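Local structure of chitin oligosaccahride binding protein NagB1 (Paenibacillus sp. FPU-7, 7EHP) at residues Met240-Gly243 against Ser244-Ala248; Gln349-Phe353 against Asp354-Gln358. The protein binds chitin oligosaccharides such as N,N'-diacetylchitobiose as an extracellular solute-binding protein, probably handing them to an ABC importer. All coordinates share one frame; numbering follows the deposited sequence.

Interaction 1. Residues Met240-Gly243 against Ser244-Ala248; sequences MFDG and SWASA. With NAG (2-acetamido-2-deoxy-beta-D-glucopyranose), chain C; NAG (2-acetamido-2-deoxy-beta-D-glucopyranose), chain B.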
loop_
_atom_site.group_PDB
_atom_site.type_symbol
_atom_site.label_atom_id
_atom_site.label_comp_id
_atom_site.label_asym_id
_atom_site.label_seq_id
_atom_site.Cartn_x
_atom_site.Cartn_y
_atom_site.Cartn_z
ATOM N N MET A 240 -4.340 -7.374 -12.866
ATOM C CA MET A 240 -3.255 -7.246 -11.898
ATOM C C MET A 240 -3.850 -6.683 -10.622
ATOM O O MET A 240 -4.381 -5.568 -10.648
ATOM C CB MET A 240 -2.170 -6.302 -12.410
ATOM C CG MET A 240 -1.093 -6.005 -11.379
ATOM S SD MET A 240 0.207 -4.994 -12.094
ATOM C CE MET A 240 -0.549 -3.360 -11.997
ATOM N N PHE A 241 -3.737 -7.414 -9.513
ATOM C CA PHE A 241 -4.135 -6.864 -8.221
ATOM C C PHE A 241 -2.992 -6.002 -7.689
ATOM O O PHE A 241 -1.857 -6.472 -7.565
ATOM C CB PHE A 241 -4.482 -7.985 -7.230
ATOM C CG PHE A 241 -5.144 -7.508 -5.966
ATOM C CD1 PHE A 241 -4.408 -6.905 -4.966
ATOM C CD2 PHE A 241 -6.514 -7.674 -5.772
ATOM C CE1 PHE A 241 -5.022 -6.453 -3.796
ATOM C CE2 PHE A 241 -7.139 -7.222 -4.588
ATOM C CZ PHE A 241 -6.387 -6.609 -3.608
ATOM N N ASP A 242 -3.291 -4.750 -7.355
ATOM C CA ASP A 242 -2.247 -3.807 -6.958
ATOM C C ASP A 242 -2.885 -2.617 -6.251
ATOM O O ASP A 242 -4.112 -2.474 -6.198
ATOM C CB ASP A 242 -1.431 -3.347 -8.180
ATOM C CG ASP A 242 0.014 -3.042 -7.839
ATOM O OD1 ASP A 242 0.299 -2.792 -6.646
ATOM O OD2 ASP A 242 0.867 -3.063 -8.764
ATOM N N GLY A 243 -2.037 -1.765 -5.708
ATOM C CA GLY A 243 -2.494 -0.539 -5.098
ATOM C C GLY A 243 -2.608 0.591 -6.092
ATOM O O GLY A 243 -1.986 0.569 -7.153
ATOM N N SER A 244 -3.404 1.601 -5.724
ATOM C CA SER A 244 -3.592 2.763 -6.591
ATOM C C SER A 244 -2.275 3.477 -6.910
ATOM O O SER A 244 -2.156 4.111 -7.969
ATOM C CB SER A 244 -4.566 3.745 -5.934
ATOM O OG SER A 244 -4.144 4.002 -4.614
ATOM N N TRP A 245 -1.280 3.382 -6.019
ATOM C CA TRP A 245 0.016 4.017 -6.269
ATOM C C TRP A 245 0.697 3.456 -7.515
ATOM O O TRP A 245 1.634 4.078 -8.029
ATOM C CB TRP A 245 0.947 3.837 -5.059
ATOM C CG TRP A 245 1.220 2.385 -4.788
ATOM C CD1 TRP A 245 2.112 1.567 -5.444
ATOM C CD2 TRP A 245 0.552 1.560 -3.829
ATOM N NE1 TRP A 245 2.037 0.284 -4.935
ATOM C CE2 TRP A 245 1.090 0.259 -3.940
ATOM C CE3 TRP A 245 -0.460 1.792 -2.892
ATOM C CZ2 TRP A 245 0.658 -0.795 -3.138
ATOM C CZ3 TRP A 245 -0.886 0.747 -2.098
ATOM C CH2 TRP A 245 -0.328 -0.532 -2.222
ATOM N N ALA A 246 0.234 2.307 -8.016
ATOM C CA ALA A 246 0.865 1.638 -9.148
ATOM C C ALA A 246 0.653 2.379 -10.449
ATOM O O ALA A 246 1.421 2.178 -11.394
ATOM C CB ALA A 246 0.322 0.208 -9.297
ATOM N N SER A 247 -0.389 3.201 -10.535
ATOM C CA SER A 247 -0.603 3.976 -11.745
ATOM C C SER A 247 0.566 4.915 -12.039
ATOM O O SER A 247 0.747 5.310 -13.194
ATOM C CB SER A 247 -1.908 4.758 -11.626
ATOM O OG SER A 247 -1.762 5.781 -10.656
ATOM N N ALA A 248 1.379 5.262 -11.030
ATOM C CA ALA A 248 2.583 6.042 -11.279
ATOM C C ALA A 248 3.539 5.338 -12.232
ATOM O O ALA A 248 4.463 5.987 -12.753
ATOM C CB ALA A 248 3.293 6.355 -9.957
HETATM C C1 NAG C . 4.292 3.852 -2.176
HETATM C C2 NAG C . 2.986 3.936 -1.389
HETATM C C3 NAG C . 2.906 2.791 -0.380
HETATM C C4 NAG C . 3.247 1.440 -1.019
HETATM C C5 NAG C . 4.487 1.550 -1.918
HETATM C C6 NAG C . 4.828 0.301 -2.702
HETATM C C7 NAG C . 2.354 6.316 -1.292
HETATM C C8 NAG C . 2.259 7.531 -0.416
HETATM N N2 NAG C . 2.851 5.218 -0.712
HETATM O O1 NAG C . 4.377 4.917 -3.058
HETATM O O3 NAG C . 1.605 2.783 0.203
HETATM O O4 NAG C . 3.626 0.561 0.034
HETATM O O5 NAG C . 4.345 2.620 -2.862
HETATM O O6 NAG C . 6.144 0.405 -3.242
HETATM O O7 NAG C . 2.007 6.335 -2.472
HETATM C C1 NAG B . 2.627 -0.381 0.415
HETATM C C2 NAG B . 3.256 -1.268 1.485
HETATM C C3 NAG B . 2.247 -2.296 1.973
HETATM C C4 NAG B . 0.989 -1.594 2.460
HETATM C C5 NAG B . 0.436 -0.683 1.366
HETATM C C6 NAG B . -0.764 0.126 1.809
HETATM C C7 NAG B . 5.656 -1.770 1.639
HETATM C C8 NAG B . 6.800 -2.508 1.039
HETATM N N2 NAG B . 4.476 -1.910 1.017
HETATM O O3 NAG B . 2.820 -3.044 3.034
HETATM O O4 NAG B . -0.009 -2.544 2.808
HETATM O O5 NAG B . 1.438 0.249 0.938
HETATM O O6 NAG B . -0.507 0.850 3.006
HETATM O O7 NAG B . 5.786 -1.080 2.655
#
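The indole of Trp-245 lies between its own chain and the ligand: the CA of Gly-243, two residues back, sits over one face, and bound N-acetylglucosamine over the other. The site is a strand end turning directly into a 3-10 segment, in a periplasmic-binding-protein fold, and the aromatic platform under a sugar is a familiar device of carbohydrate-binding proteins. Gly-243 CA stands 3.5 Å from the centroid of the six-membered ring of Trp-245 and 7° off the ring normal, a CH-pi contact. Having no CB, Gly-243 can lie this close to the ring. On the sugar face, C4 of the chain C NAG is centred over the ring, with its O5 3.6 Å from Trp-245 CD1, while Trp-245 CH2 meets C5 of the chain B NAG at 3.7 Å; one indole therefore spans two sugar units. The ring folds back over the strand end because chi1 of 61° sets CG between the backbone N and carbonyl carbon.

The turn itself is closed by Ala-246 N, which donates to Gly-243 O at 2.9 Å, arriving from above the carbonyl plane. The Asp-242 carboxylate comes up obliquely near Trp-245 NE1, its plane perpendicular to the ring. Tyr-225 OH ties the two together by hydrogen bonds to Asp-242 OD1 and Trp-245 NE1, and Gln-229 engages OD2. Within the strand end, Gly-243 N donates a hydrogen bond to Asp-242 OD1 at 2.7 Å, on the anti side and 26° out of the carboxylate plane.

Interaction 2. Residues Gln349-Phe353 against Asp354-Gln358; sequences QFPAF and DSIVQ. With NAG (2-acetamido-2-deoxy-beta-D-glucopyranose), chain B.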
loop_
_atom_site.group_PDB
_atom_site.type_symbol
_atom_site.label_atom_id
_atom_site.label_comp_id
_atom_site.label_asym_id
_atom_site.label_seq_id
_atom_site.Cartn_x
_atom_site.Cartn_y
_atom_site.Cartn_z
ATOM N N GLN A 349 -14.593 0.425 3.762
ATOM C CA GLN A 349 -13.150 0.280 3.629
ATOM C C GLN A 349 -12.540 -0.425 4.824
ATOM O O GLN A 349 -13.021 -0.300 5.950
ATOM C CB GLN A 349 -12.481 1.638 3.449
ATOM C CG GLN A 349 -13.272 2.504 2.528
ATOM C CD GLN A 349 -12.404 3.375 1.701
ATOM O OE1 GLN A 349 -11.267 3.673 2.073
ATOM N NE2 GLN A 349 -12.895 3.739 0.525
ATOM N N PHE A 350 -11.463 -1.158 4.558
ATOM C CA PHE A 350 -10.647 -1.704 5.625
ATOM C C PHE A 350 -9.185 -1.378 5.360
ATOM O O PHE A 350 -8.770 -1.265 4.200
ATOM C CB PHE A 350 -10.851 -3.228 5.781
ATOM C CG PHE A 350 -10.638 -4.035 4.525
ATOM C CD1 PHE A 350 -11.660 -4.190 3.590
ATOM C CD2 PHE A 350 -9.449 -4.719 4.318
ATOM C CE1 PHE A 350 -11.480 -4.963 2.445
ATOM C CE2 PHE A 350 -9.267 -5.493 3.178
ATOM C CZ PHE A 350 -10.280 -5.612 2.239
ATOM N N PRO A 351 -8.390 -1.189 6.405
ATOM C CA PRO A 351 -6.973 -0.873 6.204
ATOM C C PRO A 351 -6.180 -2.123 5.848
ATOM O O PRO A 351 -6.649 -3.252 5.980
ATOM C CB PRO A 351 -6.536 -0.294 7.558
ATOM C CG PRO A 351 -7.467 -0.905 8.549
ATOM C CD PRO A 351 -8.788 -1.077 7.819
ATOM N N ALA A 352 -4.959 -1.903 5.366
ATOM C CA ALA A 352 -4.076 -3.032 5.100
ATOM C C ALA A 352 -3.774 -3.753 6.405
ATOM O O ALA A 352 -3.632 -3.123 7.456
ATOM C CB ALA A 352 -2.777 -2.541 4.453
ATOM N N PHE A 353 -3.666 -5.085 6.337
ATOM C CA PHE A 353 -3.410 -5.880 7.542
ATOM C C PHE A 353 -2.121 -5.466 8.263
ATOM O O PHE A 353 -2.040 -5.563 9.492
ATOM C CB PHE A 353 -3.366 -7.378 7.186
ATOM C CG PHE A 353 -2.030 -7.847 6.654
ATOM C CD1 PHE A 353 -1.693 -7.650 5.318
ATOM C CD2 PHE A 353 -1.130 -8.488 7.479
ATOM C CE1 PHE A 353 -0.454 -8.061 4.824
ATOM C CE2 PHE A 353 0.103 -8.906 6.998
ATOM C CZ PHE A 353 0.442 -8.692 5.674
ATOM N N ASP A 354 -1.094 -5.023 7.533
ATOM C CA ASP A 354 0.160 -4.637 8.180
ATOM C C ASP A 354 0.044 -3.347 8.991
ATOM O O ASP A 354 0.996 -2.980 9.703
ATOM C CB ASP A 354 1.250 -4.477 7.133
ATOM C CG ASP A 354 0.833 -3.547 6.021
ATOM O OD1 ASP A 354 1.096 -2.325 6.127
ATOM O OD2 ASP A 354 0.209 -4.031 5.066
ATOM N N SER A 355 -1.072 -2.639 8.883
ATOM C CA SER A 355 -1.296 -1.529 9.793
ATOM C C SER A 355 -1.820 -2.003 11.140
ATOM O O SER A 355 -1.780 -1.231 12.103
ATOM C CB SER A 355 -2.280 -0.523 9.188
ATOM O OG SER A 355 -3.609 -1.013 9.277
ATOM N N ILE A 356 -2.280 -3.255 11.225
ATOM C CA ILE A 356 -2.900 -3.801 12.426
ATOM C C ILE A 356 -1.995 -4.822 13.119
ATOM O O ILE A 356 -1.814 -4.766 14.338
ATOM C CB ILE A 356 -4.287 -4.406 12.107
ATOM C CG1 ILE A 356 -5.236 -3.316 11.622
ATOM C CG2 ILE A 356 -4.879 -5.080 13.357
ATOM C CD1 ILE A 356 -6.422 -3.819 10.876
ATOM N N VAL A 357 -1.414 -5.768 12.358
ATOM C CA VAL A 357 -0.620 -6.837 12.969
ATOM C C VAL A 357 0.794 -6.348 13.277
ATOM O O VAL A 357 1.300 -5.380 12.701
ATOM C CB VAL A 357 -0.579 -8.109 12.087
ATOM C CG1 VAL A 357 -1.989 -8.525 11.683
ATOM C CG2 VAL A 357 0.307 -7.900 10.857
ATOM N N GLN A 358 1.445 -7.053 14.202
ATOM C CA GLN A 358 2.835 -6.787 14.554
ATOM C C GLN A 358 3.788 -7.175 13.413
ATOM O O GLN A 358 3.483 -8.028 12.572
ATOM C CB GLN A 358 3.194 -7.564 15.826
ATOM C CG GLN A 358 2.236 -7.316 17.004
ATOM C CD GLN A 358 1.083 -8.315 17.126
ATOM O OE1 GLN A 358 0.557 -8.813 16.132
ATOM N NE2 GLN A 358 0.668 -8.582 18.363
HETATM C C1 NAG B . 2.627 -0.381 0.415
HETATM C C2 NAG B . 3.256 -1.268 1.485
HETATM C C3 NAG B . 2.247 -2.296 1.973
HETATM C C4 NAG B . 0.989 -1.594 2.460
HETATM C C5 NAG B . 0.436 -0.683 1.366
HETATM C C6 NAG B . -0.764 0.126 1.809
HETATM C C7 NAG B . 5.656 -1.770 1.639
HETATM C C8 NAG B . 6.800 -2.508 1.039
HETATM N N2 NAG B . 4.476 -1.910 1.017
HETATM O O3 NAG B . 2.820 -3.044 3.034
HETATM O O4 NAG B . -0.009 -2.544 2.808
HETATM O O5 NAG B . 1.438 0.249 0.938
HETATM O O6 NAG B . -0.507 0.850 3.006
HETATM O O7 NAG B . 5.786 -1.080 2.655
#
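Asp-354 OD2 receives O4 of the chain B NAG in a 2.7 Å hydrogen bond, and the methyl of Ala-352 closes in beside the same hydroxyl, its CB 3.2 Å from O4. The sugar's O3 adds only a weak bond to OD2. With chi1 at 53°, Asp-354 CG lies between the backbone N and the carbonyl carbon, and OD2 comes within 3.4 Å of Ala-352 CB; methyl and carboxylate oxygen thus meet the sugar side by side.

One shell further out, the backbone folds into a tight turn that carries both residues. Ala-352 O accepts two bonds from Ser-355: OG comes nearly in line with the carbonyl at 2.8 Å, whereas N approaches from above its plane. Phe-353 O is also gripped twice, by Val-357 N almost linearly (N-H...O 170°) and by Ile-356 N from above the plane. Beside this turn, Pro-351 CG rests 3.9 Å from Ile-356 CD1.

The Phe-353 ring has Asp-354 N over one face, stands nearly perpendicular to the Asp-354 carboxylate, and touches Val-357 CG2 through CD2 at 3.7 Å. Trp-176, on helix 165-180, packs edge-to-face with it. An alanine in place of Phe-353 would probably open a gap beside Val-357 CG2 and leave Trp-176 without its edge-to-face partner.

Arg-48 forms a salt bridge with Asp-354 OD1. The two carboxylate oxygens thus have different duties, OD1 facing a positive charge and OD2 accepting from the sugar. Such pairing would be expected to favour the ionised carboxylate, which can accept a hydrogen bond from the O4 hydroxyl.

Residues 240-248 (interaction 1) precede 349-358 (interaction 2) in the chain. Their centres are about 18 Å apart and their nearest atoms about 7 Å; the chain B NAG is contacted by both. Each starts at the end of a strand of the same mixed sheet: 237-243, antiparallel to 109-125, and 348-350, parallel to 277-288, which itself pairs with 109-125. The chain then turns into 3-10 geometry that begins at Ser-244, and into the loop before helix 359-373 at 354-358. Helix 165-180 packs against side chains of both regions. Two strand ends distant in sequence thereby supply complementary parts of one pocket, an aromatic surface and a carboxylate, consistent with recognition of a chitin oligosaccharide.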